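Local coordinates for protein endoglucanase (PDB 3X17) that probably hydrolyses internal beta-1,4-glucosidic linkages of cellulose, as a glycoside hydrolase family 9 endoglucanase with an N-terminal Ig-like domain, at residues P487-H492 against D531-Y536; V508-D513 against G525-Y529; G421-P425 against Q465-V469; V20-G24 against L483-P487. Numbering follows the deposited sequence.

Contact 1: residues P487-H492 against D531-Y536; sequences PPRNPH and DVTDSY
This is a loop-to-loop contact in the family 9 catalytic domain, joining the irregular segments before helices 494-499 and 543-558. CA atoms approach most closely at Asn490-Val532 (4.8 Å) and His492-Thr533 (4.4 Å). Asp531 (chi1 t) turns its carboxylate onto successive amides: Arg489 N donates to Asp531 OD2 at 2.7 Å and Asn490 N to Asp531 OD1 at 2.8 Å. Asn490 (chi1 m) replies through ND2, 2.9 Å from Asp531 O. Water 1 bridges Arg489 NH1 (3.2 Å) and Asp531 OD2 (2.7 Å). A type I turn, Val532 to Ser535 (Ser535 N 3.1 Å from Val532 O), leads to Tyr536 (chi1 p), whose CB lies 3.4 Å from the His492 (chi1 t) ring centroid, a CH-pi contact; the Tyr536 edge meets the His492 face at 67°, T-shaped, centroids 5.7 Å apart. The sequences match parts of both family 9 signatures, so the contact probably borders the active site; His492 also touches Glu540. One loop's carboxylate takes two successive amides of the other, its charge met by Lys477.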
loop_
_atom_site.group_PDB
_atom_site.type_symbol
_atom_site.label_atom_id
_atom_site.label_comp_id
_atom_site.label_asym_id
_atom_site.label_seq_id
_atom_site.Cartn_x
_atom_site.Cartn_y
_atom_site.Cartn_z
ATOM N N PRO A 487 1.856 17.549 -4.019
ATOM C CA PRO A 487 1.760 16.549 -2.977
ATOM C C PRO A 487 1.014 17.066 -1.733
ATOM O O PRO A 487 0.634 18.246 -1.671
ATOM C CB PRO A 487 3.227 16.275 -2.645
ATOM C CG PRO A 487 3.900 17.615 -2.876
ATOM C CD PRO A 487 3.209 18.144 -4.096
ATOM N N PRO A 488 0.799 16.187 -0.743
ATOM C CA PRO A 488 0.229 16.594 0.544
ATOM C C PRO A 488 1.232 17.392 1.374
ATOM O O PRO A 488 2.247 16.863 1.790
ATOM C CB PRO A 488 -0.069 15.261 1.223
ATOM C CG PRO A 488 -0.116 14.264 0.117
ATOM C CD PRO A 488 0.925 14.732 -0.848
ATOM N N ARG A 489 0.946 18.668 1.597
ATOM C CA ARG A 489 1.821 19.507 2.374
ATOM C C ARG A 489 1.504 19.426 3.864
ATOM O O ARG A 489 2.339 19.753 4.687
ATOM C CB ARG A 489 1.698 20.953 1.902
ATOM C CG ARG A 489 2.542 21.248 0.673
ATOM C CD ARG A 489 1.961 22.401 -0.097
ATOM N NE ARG A 489 2.455 22.343 -1.469
ATOM C CZ ARG A 489 1.735 21.959 -2.521
ATOM N NH1 ARG A 489 0.441 21.694 -2.395
ATOM N NH2 ARG A 489 2.286 21.991 -3.717
ATOM N N ASN A 490 0.293 19.008 4.197
ATOM C CA ASN A 490 -0.149 19.024 5.569
ATOM C C ASN A 490 -0.640 17.677 6.015
ATOM O O ASN A 490 -1.756 17.563 6.508
ATOM C CB ASN A 490 -1.291 20.037 5.728
ATOM C CG ASN A 490 -0.908 21.433 5.244
ATOM O OD1 ASN A 490 0.121 21.966 5.642
ATOM N ND2 ASN A 490 -1.712 22.001 4.341
ATOM N N PRO A 491 0.169 16.637 5.828
ATOM C CA PRO A 491 -0.295 15.291 6.165
ATOM C C PRO A 491 -0.589 15.119 7.660
ATOM O O PRO A 491 0.130 15.683 8.498
ATOM C CB PRO A 491 0.899 14.415 5.778
ATOM C CG PRO A 491 2.072 15.301 5.939
ATOM C CD PRO A 491 1.597 16.651 5.465
ATOM N N HIS A 492 -1.598 14.313 7.992
ATOM C CA HIS A 492 -1.830 13.931 9.376
ATOM C C HIS A 492 -0.674 13.042 9.829
ATOM O O HIS A 492 -0.751 11.798 9.756
ATOM C CB HIS A 492 -3.154 13.189 9.540
ATOM C CG HIS A 492 -3.582 13.035 10.967
ATOM N ND1 HIS A 492 -3.210 11.954 11.738
ATOM C CD2 HIS A 492 -4.225 13.888 11.806
ATOM C CE1 HIS A 492 -3.667 12.109 12.972
ATOM N NE2 HIS A 492 -4.278 13.278 13.043
ATOM N N ASP A 531 -6.199 18.521 2.058
ATOM C CA ASP A 531 -4.805 18.526 2.483
ATOM C C ASP A 531 -4.631 19.351 3.764
ATOM O O ASP A 531 -4.073 20.433 3.743
ATOM C CB ASP A 531 -3.883 19.021 1.366
ATOM C CG ASP A 531 -2.400 18.934 1.743
ATOM O OD1 ASP A 531 -2.072 18.363 2.822
ATOM O OD2 ASP A 531 -1.572 19.417 0.941
ATOM N N VAL A 532 -5.068 18.807 4.890
ATOM C CA VAL A 532 -4.922 19.522 6.144
ATOM C C VAL A 532 -4.598 18.523 7.246
ATOM O O VAL A 532 -5.056 17.365 7.205
ATOM C CB VAL A 532 -6.211 20.317 6.506
ATOM C CG1 VAL A 532 -7.393 19.374 6.668
ATOM C CG2 VAL A 532 -6.003 21.078 7.784
ATOM N N THR A 533 -3.841 18.990 8.237
ATOM C CA THR A 533 -3.276 18.116 9.273
ATOM C C THR A 533 -4.301 17.300 10.044
ATOM O O THR A 533 -4.071 16.116 10.314
ATOM C CB THR A 533 -2.357 18.902 10.246
ATOM O OG1 THR A 533 -1.377 19.630 9.477
ATOM C CG2 THR A 533 -1.612 17.917 11.196
ATOM N N ASP A 534 -5.468 17.896 10.286
ATOM C CA ASP A 534 -6.527 17.302 11.117
ATOM C C ASP A 534 -7.248 16.136 10.438
ATOM O O ASP A 534 -7.969 15.388 11.085
ATOM C CB ASP A 534 -7.583 18.376 11.459
ATOM C CG ASP A 534 -6.993 19.786 11.502
ATOM O OD1 ASP A 534 -6.891 20.443 10.423
ATOM O OD2 ASP A 534 -6.551 20.205 12.606
ATOM N N SER A 535 -7.226 16.111 9.110
ATOM C CA SER A 535 -8.029 15.140 8.380
ATOM C C SER A 535 -7.303 13.822 8.356
ATOM O O SER A 535 -6.543 13.540 7.433
ATOM C CB SER A 535 -8.313 15.606 6.955
ATOM O OG SER A 535 -9.148 14.673 6.292
ATOM N N TYR A 536 -7.479 13.042 9.416
ATOM C CA TYR A 536 -6.825 11.768 9.506
ATOM C C TYR A 536 -7.549 10.698 8.669
ATOM O O TYR A 536 -6.990 9.638 8.391
ATOM C CB TYR A 536 -6.675 11.359 10.973
ATOM C CG TYR A 536 -7.990 11.191 11.720
ATOM C CD1 TYR A 536 -8.766 10.057 11.542
ATOM C CD2 TYR A 536 -8.441 12.154 12.637
ATOM C CE1 TYR A 536 -10.006 9.900 12.210
ATOM C CE2 TYR A 536 -9.668 11.997 13.311
ATOM C CZ TYR A 536 -10.436 10.861 13.090
ATOM O OH TYR A 536 -11.627 10.644 13.763
HETATM O O HOH W 1 -1.703 21.919 0.021
#

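Contact 2: residues V508-D513 against G525-Y529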
loop_
_atom_site.group_PDB
_atom_site.type_symbol
_atom_site.label_atom_id
_atom_site.label_comp_id
_atom_site.label_asym_id
_atom_site.label_seq_id
_atom_site.Cartn_x
_atom_site.Cartn_y
_atom_site.Cartn_z
ATOM N N VAL A 508 -0.915 9.035 1.310
ATOM C CA VAL A 508 -2.066 9.312 2.157
ATOM C C VAL A 508 -3.277 8.514 1.732
ATOM O O VAL A 508 -3.366 8.072 0.595
ATOM C CB VAL A 508 -2.412 10.823 2.248
ATOM C CG1 VAL A 508 -1.255 11.608 2.879
ATOM C CG2 VAL A 508 -2.810 11.410 0.880
ATOM N N GLY A 509 -4.175 8.262 2.680
ATOM C CA GLY A 509 -5.391 7.506 2.421
ATOM C C GLY A 509 -6.180 7.950 1.194
ATOM O O GLY A 509 -6.701 7.113 0.469
ATOM N N GLY A 510 -6.421 9.245 1.066
ATOM C CA GLY A 510 -7.150 9.783 -0.084
ATOM C C GLY A 510 -8.663 9.920 0.123
ATOM O O GLY A 510 -9.170 9.729 1.232
ATOM N N PRO A 511 -9.399 10.148 -0.979
ATOM C CA PRO A 511 -10.824 10.457 -0.980
ATOM C C PRO A 511 -11.653 9.439 -0.219
ATOM O O PRO A 511 -11.400 8.222 -0.307
ATOM C CB PRO A 511 -11.205 10.409 -2.467
ATOM C CG PRO A 511 -9.967 10.694 -3.207
ATOM C CD PRO A 511 -8.781 10.413 -2.287
ATOM N N ASN A 512 -12.649 9.951 0.502
ATOM C CA ASN A 512 -13.418 9.166 1.462
ATOM C C ASN A 512 -14.822 9.748 1.511
ATOM O O ASN A 512 -14.999 10.962 1.713
ATOM C CB ASN A 512 -12.715 9.248 2.830
ATOM C CG ASN A 512 -13.422 8.460 3.926
ATOM O OD1 ASN A 512 -14.543 7.984 3.754
ATOM N ND2 ASN A 512 -12.787 8.386 5.096
ATOM N N ASP A 513 -15.817 8.906 1.229
ATOM C CA ASP A 513 -17.205 9.329 1.245
ATOM C C ASP A 513 -17.727 9.507 2.673
ATOM O O ASP A 513 -18.785 10.106 2.871
ATOM C CB ASP A 513 -18.084 8.297 0.511
ATOM C CG ASP A 513 -18.062 8.472 -1.015
ATOM O OD1 ASP A 513 -18.191 9.624 -1.495
ATOM O OD2 ASP A 513 -17.889 7.454 -1.725
ATOM N N GLY A 525 -17.142 11.519 -3.059
ATOM C CA GLY A 525 -16.350 10.542 -3.834
ATOM C C GLY A 525 -14.890 10.926 -4.077
ATOM O O GLY A 525 -14.146 11.147 -3.131
ATOM N N PRO A 526 -14.449 10.960 -5.354
ATOM C CA PRO A 526 -13.018 11.155 -5.620
ATOM C C PRO A 526 -12.590 12.562 -5.260
ATOM O O PRO A 526 -11.399 12.893 -5.309
ATOM C CB PRO A 526 -12.916 10.948 -7.135
ATOM C CG PRO A 526 -14.277 11.386 -7.663
ATOM C CD PRO A 526 -15.263 10.996 -6.588
ATOM N N ARG A 527 -13.562 13.399 -4.919
ATOM C CA ARG A 527 -13.267 14.724 -4.432
ATOM C C ARG A 527 -13.282 14.864 -2.917
ATOM O O ARG A 527 -13.024 15.956 -2.405
ATOM C CB ARG A 527 -14.217 15.746 -5.043
ATOM C CG ARG A 527 -13.783 16.207 -6.416
ATOM C CD ARG A 527 -14.744 17.276 -6.909
ATOM N NE ARG A 527 -14.308 17.821 -8.177
ATOM C CZ ARG A 527 -14.620 17.278 -9.346
ATOM N NH1 ARG A 527 -15.417 16.222 -9.391
ATOM N NH2 ARG A 527 -14.161 17.816 -10.462
ATOM N N GLY A 528 -13.574 13.775 -2.205
ATOM C CA GLY A 528 -13.699 13.834 -0.740
ATOM C C GLY A 528 -12.393 13.829 0.047
ATOM O O GLY A 528 -12.117 12.911 0.790
ATOM N N TYR A 529 -11.558 14.841 -0.151
ATOM C CA TYR A 529 -10.201 14.827 0.426
ATOM C C TYR A 529 -9.795 16.243 0.777
ATOM O O TYR A 529 -10.109 17.163 0.038
ATOM C CB TYR A 529 -9.183 14.268 -0.580
ATOM C CG TYR A 529 -7.742 14.647 -0.272
ATOM C CD1 TYR A 529 -6.948 13.832 0.529
ATOM C CD2 TYR A 529 -7.173 15.807 -0.804
ATOM C CE1 TYR A 529 -5.603 14.157 0.788
ATOM C CE2 TYR A 529 -5.833 16.153 -0.531
ATOM C CZ TYR A 529 -5.074 15.344 0.312
ATOM O OH TYR A 529 -3.749 15.659 0.584
#
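Two glycine- and proline-rich arms of the long loop between helices 494-499 and 543-558 meet here, in a buried part of the catalytic domain. One main-chain bond and one side-chain-to-main-chain bond join them: Asn512 N donates to Gly528 O at 3.0 Å, and Gly525 N donates to Asp513 OD1 at 2.7 Å. Next to the first bond, Pro511 packs against the turn, with Pro511 CA 3.3 Å from Gly528 O in a CA-H...O contact and Pro511 CB 3.1 Å from Gly525 O. Residues 526-527 form a short 3-10 segment, with Gly528 N 2.8 Å from Gly525 O. An ideal CB on Gly528 would lie 2.6 Å from Asn512 O, so at this backbone position there is no space for a side chain. At the other end Val508 CG2 packs 3.9 Å from Tyr529 CE1, while the Tyr529 hydroxyl is hydrogen-bonded to Asn539. Asp513 OD2 also accepts from Phe431 N. The motif is thus a 3-10 segment and an inverse gamma turn centred on Gly528, packed on an irregular arm within one long loop of the (alpha/alpha)6-barrel domain.

Contact 3: residues G421-P425 against Q465-V469; sequences GYGVP and QLDYV
The loop 421-425, which follows helix 396-418, packs on the last turn of helix 456-469, and all six touching residues are buried. The CA atoms come closest between Val424 and Gln465, 6.2 Å apart. Tyr422 (phi/psi -88/0, chi1 m) meets the helix with its CB, 4.4 Å from Tyr468 CD1, while its ring leads away and its hydroxyl is hydrogen-bonded to Asp81 of the Ig-like domain. Gly423 takes phi/psi 96/-29, where a side chain would jam against the preceding carbonyl; its carbonyl faces the helix, and Gln465 NE2 donates to Gly423 O at 3.1 Å with a nearly straight angle of 172°. Gln465 reaches it by folding up, chi1 and chi2 both m and chi3 -49°, and its NE2 also bonds to Ala461 O, one turn back. Val424 (chi1 p) directs its side chain at Tyr468 (chi1 t): Val424 CB stands 3.6 Å from the Tyr468 ring centroid and only 8° off the normal, a CH-pi contact over the face. Pro425 (phi/psi -81/52) completes the loop, its CD 3.0 Å from Gln465 OE1, an oxygen buried without any hydrogen-bonding partner in the model. One polar bond and one CH-pi contact join the loop to the helix at positions three residues apart. Around them, helix 435-452 lies against Val424, Gln465 and Tyr468, while helices 543-558 and 115-130 both pack against Leu466.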
loop_
_atom_site.group_PDB
_atom_site.type_symbol
_atom_site.label_atom_id
_atom_site.label_comp_id
_atom_site.label_asym_id
_atom_site.label_seq_id
_atom_site.Cartn_x
_atom_site.Cartn_y
_atom_site.Cartn_z
ATOM N N GLY A 421 -13.774 7.343 -15.426
ATOM C CA GLY A 421 -13.075 8.256 -16.309
ATOM C C GLY A 421 -11.624 8.438 -15.905
ATOM O O GLY A 421 -10.755 8.482 -16.755
ATOM N N TYR A 422 -11.343 8.502 -14.602
ATOM C CA TYR A 422 -9.966 8.727 -14.167
ATOM C C TYR A 422 -9.112 7.467 -14.004
ATOM O O TYR A 422 -7.963 7.560 -13.545
ATOM C CB TYR A 422 -9.932 9.533 -12.877
ATOM C CG TYR A 422 -10.319 10.968 -13.056
ATOM C CD1 TYR A 422 -9.380 11.912 -13.516
ATOM C CD2 TYR A 422 -11.608 11.391 -12.790
ATOM C CE1 TYR A 422 -9.712 13.232 -13.656
ATOM C CE2 TYR A 422 -11.967 12.723 -12.955
ATOM C CZ TYR A 422 -11.019 13.638 -13.402
ATOM O OH TYR A 422 -11.335 14.985 -13.455
ATOM N N GLY A 423 -9.680 6.291 -14.269
ATOM C CA GLY A 423 -8.927 5.057 -14.069
ATOM C C GLY A 423 -9.163 4.351 -12.740
ATOM O O GLY A 423 -9.060 3.141 -12.668
ATOM N N VAL A 424 -9.502 5.102 -11.694
ATOM C CA VAL A 424 -9.580 4.535 -10.337
ATOM C C VAL A 424 -10.754 3.580 -10.252
ATOM O O VAL A 424 -11.858 3.934 -10.634
ATOM C CB VAL A 424 -9.684 5.632 -9.234
ATOM C CG1 VAL A 424 -10.879 6.546 -9.469
ATOM C CG2 VAL A 424 -9.793 4.983 -7.844
ATOM N N PRO A 425 -10.491 2.317 -9.886
ATOM C CA PRO A 425 -11.522 1.272 -9.939
ATOM C C PRO A 425 -12.455 1.307 -8.744
ATOM O O PRO A 425 -12.757 0.263 -8.151
ATOM C CB PRO A 425 -10.711 -0.035 -9.978
ATOM C CG PRO A 425 -9.352 0.335 -9.456
ATOM C CD PRO A 425 -9.211 1.809 -9.368
ATOM N N GLN A 465 -3.329 3.117 -11.929
ATOM C CA GLN A 465 -3.464 3.347 -10.472
ATOM C C GLN A 465 -2.301 4.172 -9.917
ATOM O O GLN A 465 -2.499 5.050 -9.064
ATOM C CB GLN A 465 -3.572 2.027 -9.703
ATOM C CG GLN A 465 -4.691 1.166 -10.197
ATOM C CD GLN A 465 -5.924 1.985 -10.521
ATOM O OE1 GLN A 465 -6.359 2.825 -9.704
ATOM N NE2 GLN A 465 -6.494 1.771 -11.733
ATOM N N LEU A 466 -1.109 3.935 -10.457
ATOM C CA LEU A 466 -0.007 4.862 -10.250
ATOM C C LEU A 466 -0.289 6.258 -10.811
ATOM O O LEU A 466 -0.080 7.242 -10.111
ATOM C CB LEU A 466 1.300 4.300 -10.794
ATOM C CG LEU A 466 1.844 3.029 -10.141
ATOM C CD1 LEU A 466 2.932 2.427 -11.010
ATOM C CD2 LEU A 466 2.467 3.378 -8.784
ATOM N N ASP A 467 -0.745 6.364 -12.058
ATOM C CA ASP A 467 -1.070 7.691 -12.613
ATOM C C ASP A 467 -2.057 8.420 -11.716
ATOM O O ASP A 467 -1.977 9.636 -11.558
ATOM C CB ASP A 467 -1.647 7.630 -14.048
ATOM C CG ASP A 467 -0.655 7.041 -15.081
ATOM O OD1 ASP A 467 0.598 7.169 -14.923
ATOM O OD2 ASP A 467 -1.145 6.508 -16.103
ATOM N N TYR A 468 -3.040 7.678 -11.221
ATOM C CA TYR A 468 -4.125 8.263 -10.452
ATOM C C TYR A 468 -3.649 8.833 -9.106
ATOM O O TYR A 468 -3.955 9.987 -8.779
ATOM C CB TYR A 468 -5.250 7.252 -10.232
ATOM C CG TYR A 468 -6.253 7.704 -9.189
ATOM C CD1 TYR A 468 -7.311 8.548 -9.531
ATOM C CD2 TYR A 468 -6.216 7.195 -7.891
ATOM C CE1 TYR A 468 -8.236 8.956 -8.568
ATOM C CE2 TYR A 468 -7.168 7.557 -6.950
ATOM C CZ TYR A 468 -8.159 8.457 -7.284
ATOM O OH TYR A 468 -9.064 8.868 -6.321
ATOM N N VAL A 469 -2.816 8.078 -8.383
ATOM C CA VAL A 469 -2.336 8.568 -7.093
ATOM C C VAL A 469 -1.259 9.620 -7.278
ATOM O O VAL A 469 -0.863 10.277 -6.303
ATOM C CB VAL A 469 -1.807 7.461 -6.126
ATOM C CG1 VAL A 469 -2.900 6.447 -5.747
ATOM C CG2 VAL A 469 -0.563 6.791 -6.683
#

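Contact 4: residues V20-G24 against L483-P487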
loop_
_atom_site.group_PDB
_atom_site.type_symbol
_atom_site.label_atom_id
_atom_site.label_comp_id
_atom_site.label_asym_id
_atom_site.label_seq_id
_atom_site.Cartn_x
_atom_site.Cartn_y
_atom_site.Cartn_z
ATOM N N VAL A 20 -1.909 15.037 -15.654
ATOM C CA VAL A 20 -0.860 14.099 -16.055
ATOM C C VAL A 20 -0.285 13.475 -14.774
ATOM O O VAL A 20 -0.506 13.986 -13.684
ATOM C CB VAL A 20 0.318 14.831 -16.799
ATOM C CG1 VAL A 20 -0.122 15.397 -18.138
ATOM C CG2 VAL A 20 0.905 15.926 -15.947
ATOM N N ASN A 21 0.383 12.333 -14.898
ATOM C CA ASN A 21 1.239 11.814 -13.834
ATOM C C ASN A 21 2.296 12.857 -13.549
ATOM O O ASN A 21 3.115 13.179 -14.430
ATOM C CB ASN A 21 1.934 10.536 -14.299
ATOM C CG ASN A 21 2.728 9.877 -13.198
ATOM O OD1 ASN A 21 3.532 10.527 -12.526
ATOM N ND2 ASN A 21 2.465 8.584 -12.964
ATOM N N GLN A 22 2.324 13.343 -12.313
ATOM C CA GLN A 22 3.169 14.474 -11.983
ATOM C C GLN A 22 4.626 14.107 -11.805
ATOM O O GLN A 22 5.475 14.982 -11.667
ATOM C CB GLN A 22 2.662 15.180 -10.737
ATOM C CG GLN A 22 1.474 16.103 -10.997
ATOM C CD GLN A 22 0.758 16.486 -9.714
ATOM O OE1 GLN A 22 1.402 16.753 -8.697
ATOM N NE2 GLN A 22 -0.550 16.674 -9.804
ATOM N N VAL A 23 4.922 12.819 -11.755
ATOM C CA VAL A 23 6.302 12.407 -11.804
ATOM C C VAL A 23 6.639 12.182 -13.281
ATOM O O VAL A 23 7.603 12.740 -13.799
ATOM C CB VAL A 23 6.557 11.102 -11.004
ATOM C CG1 VAL A 23 8.032 10.689 -11.140
ATOM C CG2 VAL A 23 6.234 11.319 -9.541
ATOM N N GLY A 24 5.830 11.366 -13.945
ATOM C CA GLY A 24 5.930 11.223 -15.404
ATOM C C GLY A 24 5.656 9.807 -15.893
ATOM O O GLY A 24 4.744 9.133 -15.397
ATOM N N LEU A 483 6.476 13.835 -3.721
ATOM C CA LEU A 483 6.435 13.474 -5.134
ATOM C C LEU A 483 5.495 14.356 -5.940
ATOM O O LEU A 483 4.393 14.687 -5.492
ATOM C CB LEU A 483 6.048 11.998 -5.316
ATOM C CG LEU A 483 6.976 10.944 -4.684
ATOM C CD1 LEU A 483 6.548 9.533 -5.041
ATOM C CD2 LEU A 483 8.461 11.191 -5.031
ATOM N N GLY A 484 5.891 14.652 -7.172
ATOM C CA GLY A 484 5.061 15.437 -8.090
ATOM C C GLY A 484 5.039 16.898 -7.688
ATOM O O GLY A 484 5.869 17.344 -6.890
ATOM N N SER A 485 4.108 17.660 -8.249
ATOM C CA SER A 485 4.143 19.106 -8.036
ATOM C C SER A 485 3.097 19.578 -7.063
ATOM O O SER A 485 3.195 20.691 -6.583
ATOM C CB SER A 485 4.052 19.882 -9.355
ATOM O OG SER A 485 2.800 19.657 -9.985
ATOM N N ASN A 486 2.106 18.731 -6.762
ATOM C CA ASN A 486 1.058 19.076 -5.787
ATOM C C ASN A 486 0.797 17.974 -4.725
ATOM O O ASN A 486 -0.334 17.502 -4.567
ATOM C CB ASN A 486 -0.259 19.486 -6.499
ATOM C CG ASN A 486 -1.329 19.996 -5.513
ATOM O OD1 ASN A 486 -0.999 20.361 -4.393
ATOM N ND2 ASN A 486 -2.612 19.978 -5.916
ATOM N N PRO A 487 1.856 17.549 -4.019
ATOM C CA PRO A 487 1.760 16.549 -2.977
ATOM C C PRO A 487 1.014 17.066 -1.733
ATOM O O PRO A 487 0.634 18.246 -1.671
ATOM C CB PRO A 487 3.227 16.275 -2.645
ATOM C CG PRO A 487 3.900 17.615 -2.876
ATOM C CD PRO A 487 3.209 18.144 -4.096
HETATM O O HOH W 2 4.879 17.864 -11.693
#
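A single side-chain oxygen receives two consecutive backbone amides: Gln22 OE1 is 2.9 Å from Ser485 N and 2.9 Å from Asn486 N, with N-H...O angles of 140° and 148°. Both ends of the Gln22 amide are engaged, since NE2 donates to Ala476 O, so the one side chain meets three main-chain groups, Ala476 O, Ser485 N and Asn486 N. Its stem runs past Gly484, with Gln22 CB 3.6 Å from Gly484 CA. An ideal CB on Gly484 would stand 2.8 Å from Gln22 CB, a clash, and its phi of 73° also favours glycine. The next residue contributes an apolar touch, Val23 CG2 to Leu483 CB at 4.3 Å, and both of these side chains also rest on helix 115-130. Water 2 adds a peripheral link, bonded to Gln22 O at 2.9 Å and weakly to Ser485 OG at 3.2 Å. The bend that presents Gln22 is stabilised from within: Asn21 OD1 accepts from Val23 N at 2.8 Å, an Asx turn, and also from Gly24 N at 2.8 Å, which extends it to an Asx motif. The 20-24 loop belongs to the Ig-like domain and 483-487 to the catalytic domain, so the contact is part of the intramolecular domain interface of a family 9 endoglucanase that carries an N-terminal Ig-like module.

The four contacts form a chain of neighbours running from the domain interface into the catalytic loops. Contact 4 joins the domains and meets contact 3 through Asn21 ND2 and Asp467 OD1, 3.1 Å apart, a probable hydrogen bond. Contact 3 touches contact 2 where Pro511 CG lies 3.7 Å from Tyr468 OH, and contact 2 packs on contact 1 through Pro488 CB, 3.8 Å from Tyr529 OH, and Pro488 CG, 4.0 Å from Val508 CG1. Contacts 1 and 4 share Pro487, although their centres are about 17 Å apart. No segment supplies a ligand to the zinc or calcium sites; contact 1 joins the two family 9 signature regions, which probably contribute active-site residues, as in relatives.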